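Local structure of putative gamma-glutamylcyclotransferase PH0828 (Pyrococcus horikoshii, 1V30) at residues L22-K30 / Y62-I72; N73-V84 / A93-K101. The protein is a putative gamma-glutamylcyclotransferase, an enzyme type that releases gamma-glutamyl groups as cyclic 5-oxoproline. All blocks are in the same frame, centred on the assembly; numbering follows the deposited sequence.

Contact 1 of 2, residues L22-K30 / Y62-I72; sequences LHWYLKGAK and YEVDKETFERI
Leu26 holds CG beside its backbone N (chi1 -61°), spreading its methyls so that CD1 reaches the ring of Tyr62 and CD2 reaches Val64 and Ile72, while Lys30 starts extended (chi1 178°) and then bends at its last two torsions to bring NZ to Glu63. In the antiparallel sheet of this gamma-glutamylcyclotransferase-like fold, the loop entering strand 30-37 is thereby joined to strand 56-64 and helix 66-72. Lys30 and Glu63 are a hydrogen-bonded antiparallel pair, with Lys30 N giving to Glu63 O at 3.0 Å and Glu63 N giving to Lys30 O at 2.9 Å. Their side chains lie alongside, and Lys30 NZ meets Glu63 OE2 from above the carboxylate plane in a salt bridge modelled at a doubtfully short 2.5 Å. A leucine in place of Glu63 would probably leave the Lys30 ammonium without its countercharge and its long chain free to swing. A type I turn from Leu26 to Ala29 sets Ala29 CB 3.5 Å from Val64 CG1, a small methyl fitting where the backbones run close. Leu26 CD1 sits over the centre of the Tyr62 ring, 4.0 Å from its centroid, a CH-pi contact. The His23 edge meets Tyr62 OH through CE1 (3.2 Å); ND1 hydrogen-bonds to Leu16 O and the hydroxyl to Glu60 OE1. Asp65 caps helix 66-72, its OD1 accepting from both Thr68 N and OG1. Tyr25 and Ile72 run antiparallel, Tyr25 CB 4.0 Å from Ile72 CG1.

Contact 2 of 2, residues N73-V84 / A93-K101; sequences NEIEIGTGYRLV and AFLWEWGSK
Trp96 and Asn73 meet in a nearly straight hydrogen bond, the indole NE1 giving to Asn73 OD1 at 2.9 Å with an angle of 175° at the hydrogen. The oxygen lies in the indole plane, though the donor is tilted 35° from the plane of the amide carbonyl. This bond ties the segment before the beta hairpin 81-86/93-98 to its second strand. Within the hairpin, Arg82 pairs with Glu97 and Val84 with Leu95, both hydrogen-bonded antiparallel pairs, which satisfies the N-H and C=O of all four residues. Gly80 O carries the pairing past the strand end: it accepts from Gly99 N at 2.8 Å and also from a water that bonds Ser100 OG. Glycine suits position 80 because the six-membered ring of Trp98 fills the place a CB would take.

Trp98 CG lies anti to its backbone N (chi1 179°), which carries the six-membered ring toward Gly80 and turns its edge to the face of Tyr81, with Trp98 CE3 3.6 Å above the plane of the Tyr81 ring, over its centre. Trp98 NE1 gives to Lys101 O at 2.9 Å. The Tyr81 hydroxyl hydrogen-bonds to Pro48 O, and Trp96 O to the hydroxyl of Tyr13. On the other face of the hairpin, Glu97 OE1 has a salt bridge with Lys52 and a hydrogen bond with Tyr40, while a water bonds OE2 and, weakly, Arg82 NH2. In the 3-10 turn that carries Glu76, by similarity the proton acceptor, the backbone O of Glu76 accepts from both Thr79 N and Thr79 OG1. Branched Leu83 lays CD1 over the five-membered ring of Trp96, 3.9 Å from its centroid.

Overall arrangement
Helix 66-72 leads from contact 1 directly into the loop of contact 2, so the two follow in series, their centres about 15 Å apart. Aromatic and aliphatic side chains pack between them: Phe69 CE1 is 3.6 Å from Trp96 CZ2, Ile72 CG2 is 3.7 Å from Trp96 CH2, and Tyr25 CE1 is 3.4 Å from Ile75 CD1. Contact 2 contains Glu76, whose side chain is about 9 Å from that of Tyr25 at nearest approach. Ile72 and Tyr81, one from each contact, both come within about 4 Å of a bound cyclohexylaminoethanesulfonate, probably from the crystallisation liquor. Their neighbours Leu16 and Tyr13 are substrate-binding by similarity, consistent with both contacts bordering the active-site pocket.

Contact 1 of 2, residues L22-K30 / Y62-I72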
loop_
_atom_site.group_PDB
_atom_site.type_symbol
_atom_site.label_atom_id
_atom_site.label_comp_id
_atom_site.label_asym_id
_atom_site.label_seq_id
_atom_site.Cartn_x
_atom_site.Cartn_y
_atom_site.Cartn_z
ATOM N N LEU A 22 2.432 1.093 -10.052
ATOM C CA LEU A 22 2.937 2.455 -9.922
ATOM C C LEU A 22 4.253 2.567 -9.173
ATOM O O LEU A 22 4.636 3.655 -8.741
ATOM C CB LEU A 22 1.888 3.344 -9.245
ATOM C CG LEU A 22 0.645 3.635 -10.090
ATOM C CD1 LEU A 22 -0.333 4.479 -9.282
ATOM C CD2 LEU A 22 1.047 4.363 -11.369
ATOM N N HIS A 23 4.967 1.455 -9.037
ATOM C CA HIS A 23 6.219 1.505 -8.303
ATOM C C HIS A 23 7.270 2.431 -8.891
ATOM O O HIS A 23 8.139 2.910 -8.162
ATOM C CB HIS A 23 6.829 0.118 -8.140
ATOM C CG HIS A 23 8.003 0.103 -7.213
ATOM N ND1 HIS A 23 7.892 0.417 -5.876
ATOM C CD2 HIS A 23 9.316 -0.138 -7.434
ATOM C CE1 HIS A 23 9.086 0.371 -5.313
ATOM N NE2 HIS A 23 9.969 0.037 -6.238
ATOM N N TRP A 24 7.201 2.691 -10.192
ATOM C CA TRP A 24 8.193 3.562 -10.810
ATOM C C TRP A 24 8.245 4.945 -10.163
ATOM O O TRP A 24 9.252 5.641 -10.268
ATOM C CB TRP A 24 7.960 3.683 -12.325
ATOM C CG TRP A 24 6.677 4.341 -12.742
ATOM C CD1 TRP A 24 5.445 3.759 -12.836
ATOM C CD2 TRP A 24 6.510 5.703 -13.151
ATOM N NE1 TRP A 24 4.522 4.673 -13.282
ATOM C CE2 TRP A 24 5.148 5.876 -13.483
ATOM C CE3 TRP A 24 7.380 6.797 -13.271
ATOM C CZ2 TRP A 24 4.632 7.099 -13.929
ATOM C CZ3 TRP A 24 6.866 8.015 -13.715
ATOM C CH2 TRP A 24 5.504 8.153 -14.037
ATOM N N TYR A 25 7.172 5.342 -9.484
ATOM C CA TYR A 25 7.151 6.642 -8.814
ATOM C C TYR A 25 8.135 6.683 -7.644
ATOM O O TYR A 25 8.544 7.760 -7.208
ATOM C CB TYR A 25 5.749 6.968 -8.280
ATOM C CG TYR A 25 4.858 7.690 -9.263
ATOM C CD1 TYR A 25 3.987 6.987 -10.091
ATOM C CD2 TYR A 25 4.898 9.080 -9.373
ATOM C CE1 TYR A 25 3.173 7.652 -11.008
ATOM C CE2 TYR A 25 4.093 9.753 -10.286
ATOM C CZ TYR A 25 3.235 9.034 -11.099
ATOM O OH TYR A 25 2.444 9.695 -12.007
ATOM N N LEU A 26 8.515 5.510 -7.146
ATOM C CA LEU A 26 9.427 5.410 -6.009
ATOM C C LEU A 26 10.854 4.986 -6.356
ATOM O O LEU A 26 11.637 4.659 -5.468
ATOM C CB LEU A 26 8.863 4.419 -4.990
ATOM C CG LEU A 26 7.503 4.743 -4.375
ATOM C CD1 LEU A 26 7.072 3.597 -3.471
ATOM C CD2 LEU A 26 7.587 6.042 -3.594
ATOM N N LYS A 27 11.194 5.002 -7.639
ATOM C CA LYS A 27 12.525 4.590 -8.072
ATOM C C LYS A 27 13.696 5.318 -7.417
ATOM O O LYS A 27 14.798 4.775 -7.337
ATOM C CB LYS A 27 12.612 4.677 -9.599
ATOM C CG LYS A 27 12.174 3.387 -10.292
ATOM C CD LYS A 27 11.040 2.703 -9.525
ATOM C CE LYS A 27 10.763 1.296 -10.032
ATOM N NZ LYS A 27 10.213 1.287 -11.412
ATOM N N GLY A 28 13.459 6.535 -6.937
ATOM C CA GLY A 28 14.523 7.282 -6.291
ATOM C C GLY A 28 14.414 7.275 -4.777
ATOM O O GLY A 28 15.322 7.726 -4.076
ATOM N N ALA A 29 13.302 6.750 -4.269
ATOM C CA ALA A 29 13.049 6.693 -2.833
ATOM C C ALA A 29 13.925 5.685 -2.093
ATOM O O ALA A 29 14.500 4.781 -2.698
ATOM C CB ALA A 29 11.579 6.376 -2.588
ATOM N N LYS A 30 14.019 5.847 -0.776
ATOM C CA LYS A 30 14.813 4.941 0.043
ATOM C C LYS A 30 13.923 3.925 0.750
ATOM O O LYS A 30 13.031 4.293 1.516
ATOM C CB LYS A 30 15.621 5.723 1.085
ATOM C CG LYS A 30 16.441 4.832 2.019
ATOM C CD LYS A 30 17.389 5.624 2.916
ATOM C CE LYS A 30 16.656 6.585 3.838
ATOM N NZ LYS A 30 16.050 7.727 3.099
ATOM N N TYR A 62 8.901 3.526 2.905
ATOM C CA TYR A 62 9.886 4.312 2.173
ATOM C C TYR A 62 10.011 5.732 2.690
ATOM O O TYR A 62 9.098 6.265 3.329
ATOM C CB TYR A 62 9.512 4.429 0.693
ATOM C CG TYR A 62 9.492 3.143 -0.085
ATOM C CD1 TYR A 62 8.403 2.277 -0.011
ATOM C CD2 TYR A 62 10.570 2.784 -0.891
ATOM C CE1 TYR A 62 8.386 1.084 -0.722
ATOM C CE2 TYR A 62 10.567 1.595 -1.604
ATOM C CZ TYR A 62 9.473 0.751 -1.516
ATOM O OH TYR A 62 9.467 -0.435 -2.208
ATOM N N GLU A 63 11.156 6.339 2.397
ATOM C CA GLU A 63 11.407 7.732 2.729
ATOM C C GLU A 63 11.453 8.374 1.348
ATOM O O GLU A 63 12.237 7.951 0.495
ATOM C CB GLU A 63 12.764 7.926 3.414
ATOM C CG GLU A 63 12.886 7.347 4.811
ATOM C CD GLU A 63 14.132 7.844 5.527
ATOM O OE1 GLU A 63 14.475 7.292 6.593
ATOM O OE2 GLU A 63 14.767 8.794 5.025
ATOM N N VAL A 64 10.604 9.370 1.115
ATOM C CA VAL A 64 10.563 10.051 -0.175
ATOM C C VAL A 64 10.693 11.553 0.043
ATOM O O VAL A 64 10.320 12.058 1.101
ATOM C CB VAL A 64 9.229 9.778 -0.915
ATOM C CG1 VAL A 64 9.015 8.284 -1.066
ATOM C CG2 VAL A 64 8.067 10.407 -0.158
ATOM N N ASP A 65 11.229 12.271 -0.941
ATOM C CA ASP A 65 11.351 13.715 -0.788
ATOM C C ASP A 65 9.997 14.372 -1.032
ATOM O O ASP A 65 9.058 13.726 -1.502
ATOM C CB ASP A 65 12.418 14.303 -1.727
ATOM C CG ASP A 65 12.192 13.949 -3.179
ATOM O OD1 ASP A 65 11.042 14.045 -3.654
ATOM O OD2 ASP A 65 13.179 13.595 -3.859
ATOM N N LYS A 66 9.901 15.652 -0.697
ATOM C CA LYS A 66 8.664 16.406 -0.843
ATOM C C LYS A 66 8.090 16.381 -2.256
ATOM O O LYS A 66 6.897 16.135 -2.446
ATOM C CB LYS A 66 8.890 17.855 -0.405
ATOM C CG LYS A 66 7.639 18.719 -0.404
ATOM C CD LYS A 66 7.935 20.092 0.187
ATOM C CE LYS A 66 6.698 20.975 0.212
ATOM N NZ LYS A 66 6.975 22.282 0.873
ATOM N N GLU A 67 8.941 16.629 -3.245
ATOM C CA GLU A 67 8.507 16.652 -4.635
ATOM C C GLU A 67 7.905 15.311 -5.045
ATOM O O GLU A 67 6.859 15.265 -5.690
ATOM C CB GLU A 67 9.691 17.009 -5.539
ATOM C CG GLU A 67 9.315 17.762 -6.807
ATOM C CD GLU A 67 8.992 16.846 -7.967
ATOM O OE1 GLU A 67 9.891 16.088 -8.386
ATOM O OE2 GLU A 67 7.846 16.890 -8.465
ATOM N N THR A 68 8.562 14.222 -4.660
ATOM C CA THR A 68 8.073 12.890 -4.993
ATOM C C THR A 68 6.718 12.630 -4.338
ATOM O O THR A 68 5.793 12.143 -4.987
ATOM C CB THR A 68 9.070 11.804 -4.543
ATOM O OG1 THR A 68 10.307 11.973 -5.248
ATOM C CG2 THR A 68 8.516 10.417 -4.829
ATOM N N PHE A 69 6.596 12.961 -3.056
ATOM C CA PHE A 69 5.332 12.754 -2.360
ATOM C C PHE A 69 4.200 13.539 -3.018
ATOM O O PHE A 69 3.108 13.010 -3.222
ATOM C CB PHE A 69 5.430 13.173 -0.894
ATOM C CG PHE A 69 4.146 12.980 -0.139
ATOM C CD1 PHE A 69 3.788 11.725 0.340
ATOM C CD2 PHE A 69 3.262 14.039 0.031
ATOM C CE1 PHE A 69 2.564 11.526 0.974
ATOM C CE2 PHE A 69 2.035 13.850 0.664
ATOM C CZ PHE A 69 1.687 12.591 1.135
ATOM N N GLU A 70 4.452 14.804 -3.341
ATOM C CA GLU A 70 3.429 15.628 -3.975
ATOM C C GLU A 70 3.006 15.067 -5.330
ATOM O O GLU A 70 1.825 15.113 -5.684
ATOM C CB GLU A 70 3.920 17.071 -4.129
ATOM C CG GLU A 70 4.015 17.815 -2.804
ATOM C CD GLU A 70 4.387 19.280 -2.966
ATOM O OE1 GLU A 70 4.368 19.783 -4.107
ATOM O OE2 GLU A 70 4.693 19.929 -1.946
ATOM N N ARG A 71 3.961 14.532 -6.089
ATOM C CA ARG A 71 3.643 13.959 -7.393
ATOM C C ARG A 71 2.710 12.768 -7.235
ATOM O O ARG A 71 1.734 12.625 -7.973
ATOM C CB ARG A 71 4.910 13.503 -8.121
ATOM C CG ARG A 71 5.664 14.605 -8.843
ATOM C CD ARG A 71 6.269 14.069 -10.134
ATOM N NE ARG A 71 7.067 12.864 -9.921
ATOM C CZ ARG A 71 8.250 12.844 -9.317
ATOM N NH1 ARG A 71 8.780 13.969 -8.861
ATOM N NH2 ARG A 71 8.905 11.701 -9.167
ATOM N N ILE A 72 3.020 11.912 -6.268
ATOM C CA ILE A 72 2.207 10.732 -6.014
ATOM C C ILE A 72 0.810 11.121 -5.548
ATOM O O ILE A 72 -0.188 10.568 -6.012
ATOM C CB ILE A 72 2.854 9.837 -4.936
ATOM C CG1 ILE A 72 4.171 9.264 -5.464
ATOM C CG2 ILE A 72 1.890 8.725 -4.528
ATOM C CD1 ILE A 72 4.949 8.460 -4.436
#

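Contact 2 of 2, residues N73-V84 / A93-K101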
loop_
_atom_site.group_PDB
_atom_site.type_symbol
_atom_site.label_atom_id
_atom_site.label_comp_id
_atom_site.label_asym_id
_atom_site.label_seq_id
_atom_site.Cartn_x
_atom_site.Cartn_y
_atom_site.Cartn_z
ATOM N N ASN A 73 0.744 12.087 -4.638
ATOM C CA ASN A 73 -0.531 12.526 -4.085
ATOM C C ASN A 73 -1.372 13.325 -5.082
ATOM O O ASN A 73 -2.452 13.812 -4.743
ATOM C CB ASN A 73 -0.282 13.336 -2.807
ATOM C CG ASN A 73 -1.423 13.221 -1.811
ATOM O OD1 ASN A 73 -2.092 12.188 -1.730
ATOM N ND2 ASN A 73 -1.637 14.274 -1.032
ATOM N N GLU A 74 -0.870 13.449 -6.308
ATOM C CA GLU A 74 -1.570 14.152 -7.380
ATOM C C GLU A 74 -2.129 13.148 -8.389
ATOM O O GLU A 74 -3.019 13.481 -9.175
ATOM C CB GLU A 74 -0.626 15.113 -8.112
ATOM C CG GLU A 74 -0.569 16.515 -7.538
ATOM C CD GLU A 74 0.296 17.443 -8.375
ATOM O OE1 GLU A 74 0.333 18.656 -8.081
ATOM O OE2 GLU A 74 0.945 16.955 -9.324
ATOM N N ILE A 75 -1.600 11.926 -8.369
ATOM C CA ILE A 75 -2.043 10.875 -9.287
ATOM C C ILE A 75 -3.566 10.728 -9.243
ATOM O O ILE A 75 -4.165 10.644 -8.170
ATOM C CB ILE A 75 -1.377 9.516 -8.939
ATOM C CG1 ILE A 75 0.149 9.661 -8.982
ATOM C CG2 ILE A 75 -1.819 8.444 -9.933
ATOM C CD1 ILE A 75 0.912 8.417 -8.572
ATOM N N GLU A 76 -4.185 10.699 -10.418
ATOM C CA GLU A 76 -5.633 10.588 -10.529
ATOM C C GLU A 76 -6.225 9.406 -9.761
ATOM O O GLU A 76 -7.257 9.537 -9.106
ATOM C CB GLU A 76 -6.027 10.480 -12.003
ATOM C CG GLU A 76 -7.480 10.805 -12.283
ATOM C CD GLU A 76 -7.827 12.244 -11.961
ATOM O OE1 GLU A 76 -9.017 12.604 -12.064
ATOM O OE2 GLU A 76 -6.911 13.017 -11.606
ATOM N N ILE A 77 -5.564 8.254 -9.833
ATOM C CA ILE A 77 -6.054 7.055 -9.167
ATOM C C ILE A 77 -6.144 7.204 -7.646
ATOM O O ILE A 77 -6.794 6.405 -6.971
ATOM C CB ILE A 77 -5.168 5.825 -9.532
ATOM C CG1 ILE A 77 -5.988 4.541 -9.421
ATOM C CG2 ILE A 77 -3.945 5.761 -8.635
ATOM C CD1 ILE A 77 -7.047 4.404 -10.498
ATOM N N GLY A 78 -5.497 8.234 -7.109
ATOM C CA GLY A 78 -5.540 8.462 -5.677
ATOM C C GLY A 78 -6.843 9.101 -5.218
ATOM O O GLY A 78 -7.056 9.290 -4.019
ATOM N N THR A 79 -7.713 9.415 -6.178
ATOM C CA THR A 79 -9.007 10.051 -5.922
ATOM C C THR A 79 -9.831 9.439 -4.796
ATOM O O THR A 79 -10.368 10.154 -3.947
ATOM C CB THR A 79 -9.890 10.040 -7.197
ATOM O OG1 THR A 79 -9.280 10.843 -8.209
ATOM C CG2 THR A 79 -11.286 10.576 -6.897
ATOM N N GLY A 80 -9.942 8.119 -4.797
ATOM C CA GLY A 80 -10.741 7.451 -3.788
ATOM C C GLY A 80 -10.062 7.151 -2.467
ATOM O O GLY A 80 -10.702 6.628 -1.560
ATOM N N TYR A 81 -8.779 7.476 -2.352
ATOM C CA TYR A 81 -8.037 7.223 -1.122
ATOM C C TYR A 81 -7.759 8.521 -0.368
ATOM O O TYR A 81 -7.599 9.575 -0.974
ATOM C CB TYR A 81 -6.690 6.553 -1.431
ATOM C CG TYR A 81 -6.755 5.282 -2.253
ATOM C CD1 TYR A 81 -6.871 5.330 -3.643
ATOM C CD2 TYR A 81 -6.653 4.031 -1.641
ATOM C CE1 TYR A 81 -6.872 4.157 -4.409
ATOM C CE2 TYR A 81 -6.657 2.853 -2.397
ATOM C CZ TYR A 81 -6.763 2.926 -3.777
ATOM O OH TYR A 81 -6.732 1.763 -4.522
ATOM N N ARG A 82 -7.707 8.447 0.955
ATOM C CA ARG A 82 -7.397 9.629 1.740
ATOM C C ARG A 82 -6.183 9.320 2.608
ATOM O O ARG A 82 -5.987 8.191 3.057
ATOM C CB ARG A 82 -8.614 10.070 2.567
ATOM C CG ARG A 82 -9.717 10.670 1.695
ATOM C CD ARG A 82 -10.969 11.018 2.487
ATOM N NE ARG A 82 -11.541 9.841 3.130
ATOM C CZ ARG A 82 -12.758 9.790 3.664
ATOM N NH1 ARG A 82 -13.552 10.854 3.634
ATOM N NH2 ARG A 82 -13.180 8.675 4.238
ATOM N N LEU A 83 -5.367 10.340 2.825
ATOM C CA LEU A 83 -4.129 10.222 3.577
ATOM C C LEU A 83 -4.337 10.089 5.079
ATOM O O LEU A 83 -5.007 10.913 5.695
ATOM C CB LEU A 83 -3.266 11.451 3.282
ATOM C CG LEU A 83 -1.766 11.387 3.545
ATOM C CD1 LEU A 83 -1.115 10.442 2.540
ATOM C CD2 LEU A 83 -1.172 12.780 3.413
ATOM N N VAL A 84 -3.764 9.043 5.665
ATOM C CA VAL A 84 -3.856 8.826 7.100
ATOM C C VAL A 84 -2.457 8.544 7.625
ATOM O O VAL A 84 -1.528 8.297 6.852
ATOM C CB VAL A 84 -4.774 7.630 7.460
ATOM C CG1 VAL A 84 -6.184 7.890 6.955
ATOM C CG2 VAL A 84 -4.224 6.341 6.871
ATOM N N ALA A 93 4.292 7.077 9.593
ATOM C CA ALA A 93 4.306 7.166 8.139
ATOM C C ALA A 93 2.906 7.449 7.616
ATOM O O ALA A 93 1.915 7.216 8.312
ATOM C CB ALA A 93 4.830 5.855 7.539
ATOM N N PHE A 94 2.835 7.966 6.395
ATOM C CA PHE A 94 1.553 8.237 5.765
ATOM C C PHE A 94 1.150 7.014 4.952
ATOM O O PHE A 94 2.001 6.313 4.392
ATOM C CB PHE A 94 1.640 9.457 4.846
ATOM C CG PHE A 94 1.777 10.752 5.582
ATOM C CD1 PHE A 94 3.025 11.332 5.769
ATOM C CD2 PHE A 94 0.657 11.379 6.110
ATOM C CE1 PHE A 94 3.156 12.530 6.474
ATOM C CE2 PHE A 94 0.776 12.573 6.817
ATOM C CZ PHE A 94 2.028 13.149 6.998
ATOM N N LEU A 95 -0.151 6.771 4.892
ATOM C CA LEU A 95 -0.706 5.644 4.158
ATOM C C LEU A 95 -1.977 6.127 3.479
ATOM O O LEU A 95 -2.693 6.969 4.027
ATOM C CB LEU A 95 -1.006 4.497 5.128
ATOM C CG LEU A 95 -1.720 3.252 4.598
ATOM C CD1 LEU A 95 -1.168 2.016 5.293
ATOM C CD2 LEU A 95 -3.219 3.376 4.819
ATOM N N TRP A 96 -2.242 5.615 2.281
ATOM C CA TRP A 96 -3.425 5.994 1.527
ATOM C C TRP A 96 -4.524 4.988 1.799
ATOM O O TRP A 96 -4.515 3.877 1.270
ATOM C CB TRP A 96 -3.106 6.049 0.036
ATOM C CG TRP A 96 -2.349 7.283 -0.356
ATOM C CD1 TRP A 96 -2.878 8.503 -0.671
ATOM C CD2 TRP A 96 -0.926 7.425 -0.460
ATOM N NE1 TRP A 96 -1.873 9.393 -0.969
ATOM C CE2 TRP A 96 -0.663 8.759 -0.845
ATOM C CE3 TRP A 96 0.157 6.555 -0.264
ATOM C CZ2 TRP A 96 0.634 9.242 -1.040
ATOM C CZ3 TRP A 96 1.448 7.037 -0.459
ATOM C CH2 TRP A 96 1.675 8.367 -0.844
ATOM N N GLU A 97 -5.464 5.398 2.641
ATOM C CA GLU A 97 -6.589 4.571 3.040
ATOM C C GLU A 97 -7.765 4.716 2.078
ATOM O O GLU A 97 -8.146 5.829 1.717
ATOM C CB GLU A 97 -7.012 4.982 4.450
ATOM C CG GLU A 97 -8.326 4.415 4.933
ATOM C CD GLU A 97 -8.677 4.941 6.306
ATOM O OE1 GLU A 97 -7.990 4.559 7.274
ATOM O OE2 GLU A 97 -9.623 5.753 6.410
ATOM N N TRP A 98 -8.341 3.594 1.659
ATOM C CA TRP A 98 -9.483 3.655 0.755
ATOM C C TRP A 98 -10.610 4.356 1.521
ATOM O O TRP A 98 -10.924 3.983 2.653
ATOM C CB TRP A 98 -9.892 2.246 0.320
ATOM C CG TRP A 98 -11.083 2.214 -0.585
ATOM C CD1 TRP A 98 -12.268 1.590 -0.342
ATOM C CD2 TRP A 98 -11.204 2.814 -1.885
ATOM N NE1 TRP A 98 -13.119 1.759 -1.400
ATOM C CE2 TRP A 98 -12.496 2.505 -2.364
ATOM C CE3 TRP A 98 -10.349 3.577 -2.694
ATOM C CZ2 TRP A 98 -12.956 2.934 -3.618
ATOM C CZ3 TRP A 98 -10.807 4.003 -3.943
ATOM C CH2 TRP A 98 -12.101 3.679 -4.389
ATOM N N GLY A 99 -11.212 5.364 0.897
ATOM C CA GLY A 99 -12.252 6.138 1.562
ATOM C C GLY A 99 -13.710 5.735 1.429
ATOM O O GLY A 99 -14.599 6.506 1.803
ATOM N N SER A 100 -13.971 4.543 0.907
ATOM C CA SER A 100 -15.343 4.070 0.754
ATOM C C SER A 100 -15.405 2.600 1.130
ATOM O O SER A 100 -14.441 2.052 1.655
ATOM C CB SER A 100 -15.806 4.250 -0.693
ATOM O OG SER A 100 -15.825 5.618 -1.050
ATOM N N LYS A 101 -16.547 1.969 0.879
ATOM C CA LYS A 101 -16.699 0.551 1.171
ATOM C C LYS A 101 -15.693 -0.171 0.284
ATOM O O LYS A 101 -15.519 0.193 -0.877
ATOM C CB LYS A 101 -18.103 0.066 0.805
ATOM C CG LYS A 101 -19.231 0.523 1.713
ATOM C CD LYS A 101 -20.567 0.073 1.128
ATOM C CE LYS A 101 -21.588 -0.261 2.205
ATOM N NZ LYS A 101 -21.885 0.888 3.101
HETATM O O HOH W 1 -13.462 6.388 -2.035
HETATM O O HOH W 2 -16.250 7.835 3.669
HETATM O O HOH W 3 -12.307 6.499 5.758
#